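PDB 3W20: prolyl 4-hydroxylase alpha subunit Fe(2+) 2OG dioxygenase domain-containing protein from Burkholderia ambifaria, which probably oxidises N-substituted L-amino acids as an iron- and 2-oxoglutarate-dependent dioxygenase, here crystallised with zinc in its metal site. Local coordinates for residues A[40-45]-A[235-240]; A[140-145]-A[252-257]; A[182-187]-A[256-261]. All blocks are in the same frame, centred on the assembly; numbering follows the deposited sequence.

Interaction 1 (A[40-45]-A[235-240])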
loop_
_atom_site.group_PDB
_atom_site.type_symbol
_atom_site.label_atom_id
_atom_site.label_comp_id
_atom_site.label_asym_id
_atom_site.label_seq_id
_atom_site.Cartn_x
_atom_site.Cartn_y
_atom_site.Cartn_z
HETATM N N MSE A 40 29.944 4.353 -15.518
HETATM C CA MSE A 40 30.299 5.779 -15.610
HETATM C C MSE A 40 30.954 6.271 -14.309
HETATM O O MSE A 40 30.568 5.894 -13.230
HETATM C CB MSE A 40 28.978 6.614 -15.778
HETATM C CG MSE A 40 28.120 6.043 -16.913
HETATM SE SE MSE A 40 26.539 7.227 -17.147
HETATM C CE MSE A 40 27.487 8.839 -17.686
ATOM N N ASP A 41 31.976 7.123 -14.434
ATOM C CA ASP A 41 32.692 7.666 -13.288
ATOM C C ASP A 41 31.983 8.934 -12.858
ATOM O O ASP A 41 32.141 9.986 -13.435
ATOM C CB ASP A 41 34.135 7.993 -13.686
ATOM C CG ASP A 41 34.954 6.777 -13.977
ATOM O OD1 ASP A 41 34.445 5.641 -13.966
ATOM O OD2 ASP A 41 36.158 6.939 -14.223
ATOM N N ILE A 42 31.162 8.814 -11.827
ATOM C CA ILE A 42 30.275 9.890 -11.420
ATOM C C ILE A 42 30.858 10.662 -10.253
ATOM O O ILE A 42 30.906 11.902 -10.295
ATOM C CB ILE A 42 28.896 9.333 -10.983
ATOM C CG1 ILE A 42 28.218 8.583 -12.163
ATOM C CG2 ILE A 42 28.026 10.466 -10.453
ATOM C CD1 ILE A 42 28.172 9.435 -13.433
ATOM N N VAL A 43 31.246 9.955 -9.209
ATOM C CA VAL A 43 31.556 10.659 -7.952
ATOM C C VAL A 43 33.071 10.614 -7.690
ATOM O O VAL A 43 33.667 9.507 -7.665
ATOM C CB VAL A 43 30.890 10.001 -6.747
ATOM C CG1 VAL A 43 31.238 10.788 -5.458
ATOM C CG2 VAL A 43 29.381 9.910 -6.930
ATOM N N PRO A 44 33.723 11.783 -7.562
ATOM C CA PRO A 44 35.193 11.708 -7.381
ATOM C C PRO A 44 35.627 11.295 -5.993
ATOM O O PRO A 44 34.844 11.344 -5.064
ATOM C CB PRO A 44 35.662 13.141 -7.610
ATOM C CG PRO A 44 34.509 13.983 -7.255
ATOM C CD PRO A 44 33.255 13.179 -7.653
ATOM N N ASP A 45 36.886 10.892 -5.875
ATOM C CA ASP A 45 37.392 10.440 -4.598
ATOM C C ASP A 45 37.212 11.519 -3.513
ATOM O O ASP A 45 37.366 12.722 -3.767
ATOM C CB ASP A 45 38.848 10.016 -4.714
ATOM C CG ASP A 45 39.311 9.176 -3.519
ATOM O OD1 ASP A 45 38.486 8.715 -2.652
ATOM O OD2 ASP A 45 40.529 8.999 -3.441
ATOM N N GLY A 235 32.439 5.107 -6.685
ATOM C CA GLY A 235 32.246 6.352 -7.422
ATOM C C GLY A 235 31.671 6.040 -8.807
ATOM O O GLY A 235 31.213 6.938 -9.510
ATOM N N GLN A 236 31.690 4.767 -9.189
ATOM C CA GLN A 236 31.137 4.357 -10.529
ATOM C C GLN A 236 29.632 4.028 -10.463
ATOM O O GLN A 236 29.182 3.377 -9.541
ATOM C CB GLN A 236 31.950 3.234 -11.213
ATOM C CG GLN A 236 33.413 3.608 -11.505
ATOM C CD GLN A 236 34.139 2.484 -12.263
ATOM O OE1 GLN A 236 34.025 1.311 -11.931
ATOM N NE2 GLN A 236 34.832 2.860 -13.322
ATOM N N LEU A 237 28.905 4.474 -11.494
ATOM C CA LEU A 237 27.476 4.161 -11.642
ATOM C C LEU A 237 27.423 3.103 -12.741
ATOM O O LEU A 237 27.948 3.324 -13.826
ATOM C CB LEU A 237 26.769 5.394 -12.167
ATOM C CG LEU A 237 25.269 5.209 -12.509
ATOM C CD1 LEU A 237 24.408 4.803 -11.286
ATOM C CD2 LEU A 237 24.794 6.553 -13.098
ATOM N N THR A 238 26.758 1.991 -12.447
ATOM C CA THR A 238 26.594 0.949 -13.428
ATOM C C THR A 238 25.111 0.959 -13.894
ATOM O O THR A 238 24.236 0.862 -13.029
ATOM C CB THR A 238 26.909 -0.375 -12.775
ATOM O OG1 THR A 238 28.300 -0.335 -12.409
ATOM C CG2 THR A 238 26.807 -1.528 -13.791
ATOM N N LEU A 239 24.893 1.054 -15.202
ATOM C CA LEU A 239 23.555 1.107 -15.790
ATOM C C LEU A 239 23.479 -0.108 -16.728
ATOM O O LEU A 239 24.461 -0.376 -17.480
ATOM C CB LEU A 239 23.401 2.368 -16.559
ATOM C CG LEU A 239 23.569 3.673 -15.748
ATOM C CD1 LEU A 239 23.679 4.797 -16.748
ATOM C CD2 LEU A 239 22.262 3.767 -14.972
ATOM N N PHE A 240 22.461 -0.959 -16.571
ATOM C CA PHE A 240 22.426 -2.117 -17.383
ATOM C C PHE A 240 21.015 -2.581 -17.672
ATOM O O PHE A 240 20.062 -2.188 -16.974
ATOM C CB PHE A 240 23.151 -3.333 -16.706
ATOM C CG PHE A 240 22.542 -3.755 -15.396
ATOM C CD1 PHE A 240 21.824 -4.959 -15.280
ATOM C CD2 PHE A 240 22.744 -2.974 -14.245
ATOM C CE1 PHE A 240 21.257 -5.327 -14.031
ATOM C CE2 PHE A 240 22.177 -3.333 -13.011
ATOM C CZ PHE A 240 21.465 -4.514 -12.890
#

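Interaction 2 (A[140-145]-A[252-257])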
loop_
_atom_site.group_PDB
_atom_site.type_symbol
_atom_site.label_atom_id
_atom_site.label_comp_id
_atom_site.label_asym_id
_atom_site.label_seq_id
_atom_site.Cartn_x
_atom_site.Cartn_y
_atom_site.Cartn_z
ATOM N N ARG A 140 19.381 2.059 -0.314
ATOM C CA ARG A 140 20.783 1.853 -0.025
ATOM C C ARG A 140 20.998 0.405 0.348
ATOM O O ARG A 140 20.172 -0.198 1.083
ATOM C CB ARG A 140 21.172 2.752 1.181
ATOM C CG ARG A 140 21.244 4.195 0.855
ATOM C CD ARG A 140 21.845 5.029 2.028
ATOM N NE ARG A 140 21.114 4.769 3.249
ATOM C CZ ARG A 140 21.343 5.370 4.436
ATOM N NH1 ARG A 140 22.282 6.286 4.569
ATOM N NH2 ARG A 140 20.619 5.040 5.488
ATOM N N ARG A 141 22.079 -0.204 -0.112
ATOM C CA ARG A 141 22.198 -1.668 -0.080
ATOM C C ARG A 141 23.505 -1.960 0.603
ATOM O O ARG A 141 24.581 -1.410 0.217
ATOM C CB ARG A 141 22.183 -2.251 -1.531
ATOM C CG ARG A 141 20.805 -2.153 -2.251
ATOM C CD ARG A 141 20.953 -2.187 -3.780
ATOM N NE ARG A 141 19.724 -1.833 -4.515
ATOM C CZ ARG A 141 19.649 -1.725 -5.832
ATOM N NH1 ARG A 141 18.448 -1.406 -6.431
ATOM N NH2 ARG A 141 20.760 -1.909 -6.579
ATOM N N VAL A 142 23.444 -2.793 1.635
ATOM C CA VAL A 142 24.644 -3.297 2.331
ATOM C C VAL A 142 24.793 -4.795 1.959
ATOM O O VAL A 142 23.860 -5.584 2.108
ATOM C CB VAL A 142 24.520 -3.096 3.874
ATOM C CG1 VAL A 142 25.722 -3.652 4.603
ATOM C CG2 VAL A 142 24.327 -1.604 4.212
ATOM N N TYR A 143 25.950 -5.176 1.439
ATOM C CA TYR A 143 26.215 -6.583 1.089
ATOM C C TYR A 143 27.260 -7.049 2.128
ATOM O O TYR A 143 28.396 -6.592 2.050
ATOM C CB TYR A 143 26.803 -6.674 -0.326
ATOM C CG TYR A 143 25.800 -6.266 -1.400
ATOM C CD1 TYR A 143 24.986 -7.216 -2.004
ATOM C CD2 TYR A 143 25.632 -4.920 -1.765
ATOM C CE1 TYR A 143 24.036 -6.881 -2.964
ATOM C CE2 TYR A 143 24.670 -4.571 -2.713
ATOM C CZ TYR A 143 23.892 -5.548 -3.326
ATOM O OH TYR A 143 22.940 -5.238 -4.265
ATOM N N GLU A 144 26.862 -7.879 3.113
ATOM C CA GLU A 144 27.838 -8.469 4.091
ATOM C C GLU A 144 28.377 -9.780 3.515
ATOM O O GLU A 144 27.638 -10.482 2.801
ATOM C CB GLU A 144 27.243 -8.727 5.487
ATOM C CG GLU A 144 26.748 -7.500 6.266
ATOM C CD GLU A 144 27.844 -6.508 6.694
ATOM O OE1 GLU A 144 29.036 -6.696 6.359
ATOM O OE2 GLU A 144 27.509 -5.502 7.368
ATOM N N PRO A 145 29.661 -10.090 3.779
ATOM C CA PRO A 145 30.301 -11.345 3.392
ATOM C C PRO A 145 29.392 -12.572 3.537
ATOM O O PRO A 145 28.808 -12.780 4.587
ATOM C CB PRO A 145 31.462 -11.431 4.375
ATOM C CG PRO A 145 31.872 -10.003 4.538
ATOM C CD PRO A 145 30.639 -9.168 4.392
ATOM N N THR A 252 34.126 -10.517 0.150
ATOM C CA THR A 252 34.978 -10.897 1.309
ATOM C C THR A 252 34.861 -9.884 2.425
ATOM O O THR A 252 35.143 -10.208 3.590
ATOM C CB THR A 252 36.454 -11.109 0.959
ATOM O OG1 THR A 252 37.020 -9.936 0.349
ATOM C CG2 THR A 252 36.639 -12.362 0.085
ATOM N N SER A 253 34.469 -8.648 2.093
ATOM C CA SER A 253 34.162 -7.666 3.146
ATOM C C SER A 253 32.984 -6.805 2.694
ATOM O O SER A 253 32.448 -6.991 1.582
ATOM C CB SER A 253 35.373 -6.811 3.470
ATOM O OG SER A 253 35.890 -6.159 2.322
ATOM N N THR A 254 32.596 -5.856 3.539
ATOM C CA THR A 254 31.422 -5.032 3.248
ATOM C C THR A 254 31.499 -4.264 1.901
ATOM O O THR A 254 32.483 -3.544 1.608
ATOM C CB THR A 254 31.072 -4.104 4.440
ATOM O OG1 THR A 254 30.986 -4.903 5.646
ATOM C CG2 THR A 254 29.708 -3.435 4.194
ATOM N N ARG A 255 30.403 -4.398 1.132
ATOM C CA ARG A 255 30.218 -3.662 -0.137
ATOM C C ARG A 255 28.982 -2.770 0.098
ATOM O O ARG A 255 27.981 -3.245 0.631
ATOM C CB ARG A 255 29.998 -4.657 -1.289
ATOM C CG ARG A 255 29.871 -4.065 -2.704
ATOM C CD ARG A 255 29.592 -5.210 -3.666
ATOM N NE ARG A 255 29.276 -4.772 -5.038
ATOM C CZ ARG A 255 28.043 -4.731 -5.579
ATOM N NH1 ARG A 255 26.955 -5.133 -4.914
ATOM N NH2 ARG A 255 27.917 -4.336 -6.852
ATOM N N ARG A 256 29.074 -1.482 -0.232
ATOM C CA ARG A 256 27.866 -0.655 -0.178
ATOM C C ARG A 256 27.552 -0.064 -1.549
ATOM O O ARG A 256 28.464 0.425 -2.206
ATOM C CB ARG A 256 28.062 0.466 0.849
ATOM C CG ARG A 256 27.982 -0.088 2.266
ATOM C CD ARG A 256 28.113 1.006 3.283
ATOM N NE ARG A 256 29.377 1.700 3.167
ATOM C CZ ARG A 256 29.481 2.995 3.338
ATOM N NH1 ARG A 256 28.384 3.690 3.631
ATOM N NH2 ARG A 256 30.644 3.585 3.213
ATOM N N THR A 257 26.271 -0.125 -1.942
ATOM C CA THR A 257 25.775 0.502 -3.195
ATOM C C THR A 257 24.447 1.204 -2.895
ATOM O O THR A 257 23.817 0.941 -1.835
ATOM C CB THR A 257 25.540 -0.531 -4.345
ATOM O OG1 THR A 257 24.448 -1.338 -3.976
ATOM C CG2 THR A 257 26.788 -1.438 -4.525
#

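Interaction 3 (A[182-187]-A[256-261])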
loop_
_atom_site.group_PDB
_atom_site.type_symbol
_atom_site.label_atom_id
_atom_site.label_comp_id
_atom_site.label_asym_id
_atom_site.label_seq_id
_atom_site.Cartn_x
_atom_site.Cartn_y
_atom_site.Cartn_z
ATOM N N LEU A 182 25.009 2.906 -7.900
ATOM C CA LEU A 182 26.249 3.663 -7.670
ATOM C C LEU A 182 26.993 2.895 -6.560
ATOM O O LEU A 182 26.395 2.575 -5.535
ATOM C CB LEU A 182 25.892 5.051 -7.162
ATOM C CG LEU A 182 27.131 5.859 -6.669
ATOM C CD1 LEU A 182 28.164 6.150 -7.775
ATOM C CD2 LEU A 182 26.562 7.183 -6.145
ATOM N N THR A 183 28.262 2.549 -6.813
ATOM C CA THR A 183 29.039 1.798 -5.791
ATOM C C THR A 183 29.680 2.868 -4.888
ATOM O O THR A 183 30.216 3.886 -5.363
ATOM C CB THR A 183 30.068 0.850 -6.460
ATOM O OG1 THR A 183 29.338 -0.133 -7.227
ATOM C CG2 THR A 183 30.816 0.023 -5.360
ATOM N N ILE A 184 29.531 2.622 -3.603
ATOM C CA ILE A 184 30.031 3.543 -2.545
ATOM C C ILE A 184 31.270 2.957 -1.834
ATOM O O ILE A 184 32.274 3.671 -1.682
ATOM C CB ILE A 184 28.911 3.838 -1.525
ATOM C CG1 ILE A 184 27.756 4.624 -2.206
ATOM C CG2 ILE A 184 29.437 4.709 -0.375
ATOM C CD1 ILE A 184 28.109 5.980 -2.778
ATOM N N GLN A 185 31.169 1.687 -1.414
ATOM C CA GLN A 185 32.284 0.914 -0.799
ATOM C C GLN A 185 32.457 -0.430 -1.465
ATOM O O GLN A 185 31.504 -1.218 -1.535
ATOM C CB GLN A 185 31.973 0.721 0.714
ATOM C CG GLN A 185 32.975 -0.150 1.471
ATOM C CD GLN A 185 32.730 -0.179 2.972
ATOM O OE1 GLN A 185 31.648 0.109 3.462
ATOM N NE2 GLN A 185 33.763 -0.532 3.708
ATOM N N GLY A 186 33.683 -0.742 -1.907
ATOM C CA GLY A 186 33.888 -2.014 -2.634
ATOM C C GLY A 186 34.389 -3.047 -1.658
ATOM O O GLY A 186 34.989 -2.679 -0.640
ATOM N N ALA A 187 34.128 -4.327 -1.942
ATOM C CA ALA A 187 34.578 -5.440 -1.105
ATOM C C ALA A 187 36.097 -5.590 -1.273
ATOM O O ALA A 187 36.677 -5.194 -2.324
ATOM C CB ALA A 187 33.848 -6.743 -1.517
ATOM N N ARG A 256 29.074 -1.482 -0.232
ATOM C CA ARG A 256 27.866 -0.655 -0.178
ATOM C C ARG A 256 27.552 -0.064 -1.549
ATOM O O ARG A 256 28.464 0.425 -2.206
ATOM C CB ARG A 256 28.062 0.466 0.849
ATOM C CG ARG A 256 27.982 -0.088 2.266
ATOM C CD ARG A 256 28.113 1.006 3.283
ATOM N NE ARG A 256 29.377 1.700 3.167
ATOM C CZ ARG A 256 29.481 2.995 3.338
ATOM N NH1 ARG A 256 28.384 3.690 3.631
ATOM N NH2 ARG A 256 30.644 3.585 3.213
ATOM N N THR A 257 26.271 -0.125 -1.942
ATOM C CA THR A 257 25.775 0.502 -3.195
ATOM C C THR A 257 24.447 1.204 -2.895
ATOM O O THR A 257 23.817 0.941 -1.835
ATOM C CB THR A 257 25.540 -0.531 -4.345
ATOM O OG1 THR A 257 24.448 -1.338 -3.976
ATOM C CG2 THR A 257 26.788 -1.438 -4.525
HETATM N N MSE A 258 24.008 2.083 -3.805
HETATM C CA MSE A 258 22.716 2.689 -3.749
HETATM C C MSE A 258 22.117 2.376 -5.089
HETATM O O MSE A 258 22.801 2.583 -6.094
HETATM C CB MSE A 258 23.177 4.193 -3.890
HETATM C CG MSE A 258 22.271 5.185 -3.331
HETATM SE SE MSE A 258 23.567 6.702 -3.217
HETATM C CE MSE A 258 24.409 6.113 -1.687
ATOM N N GLY A 259 20.872 1.931 -5.181
ATOM C CA GLY A 259 20.351 1.678 -6.577
ATOM C C GLY A 259 18.846 1.893 -6.792
ATOM O O GLY A 259 18.052 2.039 -5.870
ATOM N N LEU A 260 18.452 1.879 -8.050
ATOM C CA LEU A 260 17.039 1.845 -8.377
ATOM C C LEU A 260 16.916 1.182 -9.760
ATOM O O LEU A 260 17.910 0.696 -10.304
ATOM C CB LEU A 260 16.499 3.260 -8.409
ATOM C CG LEU A 260 17.232 4.339 -9.187
ATOM C CD1 LEU A 260 17.077 4.280 -10.729
ATOM C CD2 LEU A 260 16.751 5.726 -8.666
ATOM N N PHE A 261 15.676 1.151 -10.257
ATOM C CA PHE A 261 15.417 0.697 -11.612
ATOM C C PHE A 261 14.638 1.785 -12.350
ATOM O O PHE A 261 13.922 2.641 -11.763
ATOM C CB PHE A 261 14.553 -0.594 -11.539
ATOM C CG PHE A 261 15.308 -1.732 -10.951
ATOM C CD1 PHE A 261 16.078 -2.590 -11.785
ATOM C CD2 PHE A 261 15.237 -1.983 -9.560
ATOM C CE1 PHE A 261 16.812 -3.665 -11.257
ATOM C CE2 PHE A 261 15.962 -3.073 -9.020
ATOM C CZ PHE A 261 16.777 -3.868 -9.838
#

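Interaction 1 (A[40-45]-A[235-240])
Selenomethionine M40 and L237 form an antiparallel hydrogen-bonded pair, joining strand 37-41 to strand 236-241 at one side of the double-stranded beta-helix (DSBH) core. M40 O receives L237 N at 2.8 Å, and L237 O receives M40 N. Next comes the non-hydrogen-bonded pair D41 and Q236, whose side chains run side by side in the same direction. In Q236, CB lies 3.6 Å from M40 O. CG, anti to the carbonyl carbon (chi1 -61°), comes beside D41 OD1, and the extended chain carries CD to the carboxylate. There NE2 donates to the syn side of OD1 at 2.9 Å, with the carboxylate and amide planes turned 43° apart, while OE1 takes a hydrogen bond from Q233 N. A glutamine suits the place because its amide both donates and accepts. On the L237 face the contact is apolar: I42 CG1 reaches L237 CB at 3.5 Å, and M40 SE lies against L239 CD1, under cover of helix 23-31. Beyond the paired strands, G235 has a positive phi (100°), and a beta carbon would run into V43 O. Its own carbonyl oxygen is gripped twice, by I42 N and V43 N, each 3.0 Å from G235 O.

Interaction 2 (A[140-145]-A[252-257])
R141 with T257 and Y143 with R255 are hydrogen-bonded antiparallel pairs, and V142 with R256 is the non-hydrogen-bonded pair between them. The strand axes approach to 4.9 Å at 166°. Four backbone bonds join the strands, the shortest from R141 N to T257 O at 2.7 Å. On the face carrying R141, Y143, R255 and T257, all 2-oxoglutarate-binding residues, R255, extended as far as NE, runs beside Y143. Its NH1 stands 3.2 Å above the phenol ring, offset toward the rim at CE2, in a cation-pi contact with ring and guanidinium planes 65° apart. A long, positively charged chain probably suits a dicarboxylate like 2-oxoglutarate and lets NH1 lie on the Y143 face. T257 CG2 covers the centre of the R255 guanidinium, while T257 OG1, at the edge of the Y143 ring, is buried with no partner in this model, which lacks 2-oxoglutarate, consistent with holding that ligand. Past the strand, E144 bends at chi2 (-66°), and its OE1 accepts from T254 OG1 at 2.7 Å on the syn side. R141 NE bonds T139 OG1 and its NH1 salt-bridges D273. Strand 178-185 pairs with the other edge of strand 255-265, and its F181 touches both R141 and R255.

Interaction 3 (A[182-187]-A[256-261])
The amide of Q185 and the guanidinium of R256 stand almost perpendicular, their planes 89° apart, and meet through one hydrogen bond: R256 NE donates to Q185 OE1 at 2.8 Å. Neither group is quite aligned with the other, since NE lies 18° from the amide carbonyl plane and OE1 a similar amount from the guanidinium plane. Q185 runs extended off the sheet face, CG anti to the backbone N, and R256 comes across to its OE1. R256 instead turns at chi3 (-60°), placing NE back toward Q185. The methyl I184 CG2 lies over one face of the guanidinium, 3.9 Å above its plane and toward the rim. An arginine suits this partly exposed spot because its flat head can take a methyl on a face and an acceptor at NE; it also makes a cation-pi contact with W52 of helix 48-52.

That I184 and Q185 both oppose R256 marks a classic beta bulge in strand 178-185, between antiparallel neighbours of the double-stranded beta-helix. R256 O accepts from I184 N at 2.8 Å and from Q185 N at 3.1 Å, while R256 N gives its hydrogen to Q185 O. The extra residue shifts the register by one after the pair T183 and T257.

Before the bulge, L182 and selenomethionine M258 are a hydrogen-bonded pair with both side chains on the face toward helices 48-52 and 111-120. M258 bends at chi3 (-78°), bringing CE to 3.7 Å from I184 CG1, where the branched isoleucine crosses it obliquely. The flexible methionine chain, here with selenium in place of sulfur, suits an apolar setting, its SE 4.2 Å from L182 CD2. On the other face T257 CG2 comes within 3.9 Å of T183 OG1, two compact beta-branched side chains in a buried non-hydrogen-bonded pair.

Overall arrangement
The three contacts lie on five strands that are neighbours in one sheet, in the order 37-41, 236-241, 178-185, 255-265 and 139-143. Interactions 2 and 3, centres about 8 Å apart, share R256 and T257 and use both edges of strand 255-265. Interaction 1 touches interaction 3, about 9 Å away between centres, but not interaction 2, about 17 Å away. Along the chain its segments alternate with those of the other two, which end on the same part. Interaction 2 holds the 2-oxoglutarate-binding R141, Y143, R255 and T257; interaction 1 lies farther from the zinc ion, where strand 37-41 continues to strand 4-10. Strand 255-265 thus connects the site to the rest of the sheet.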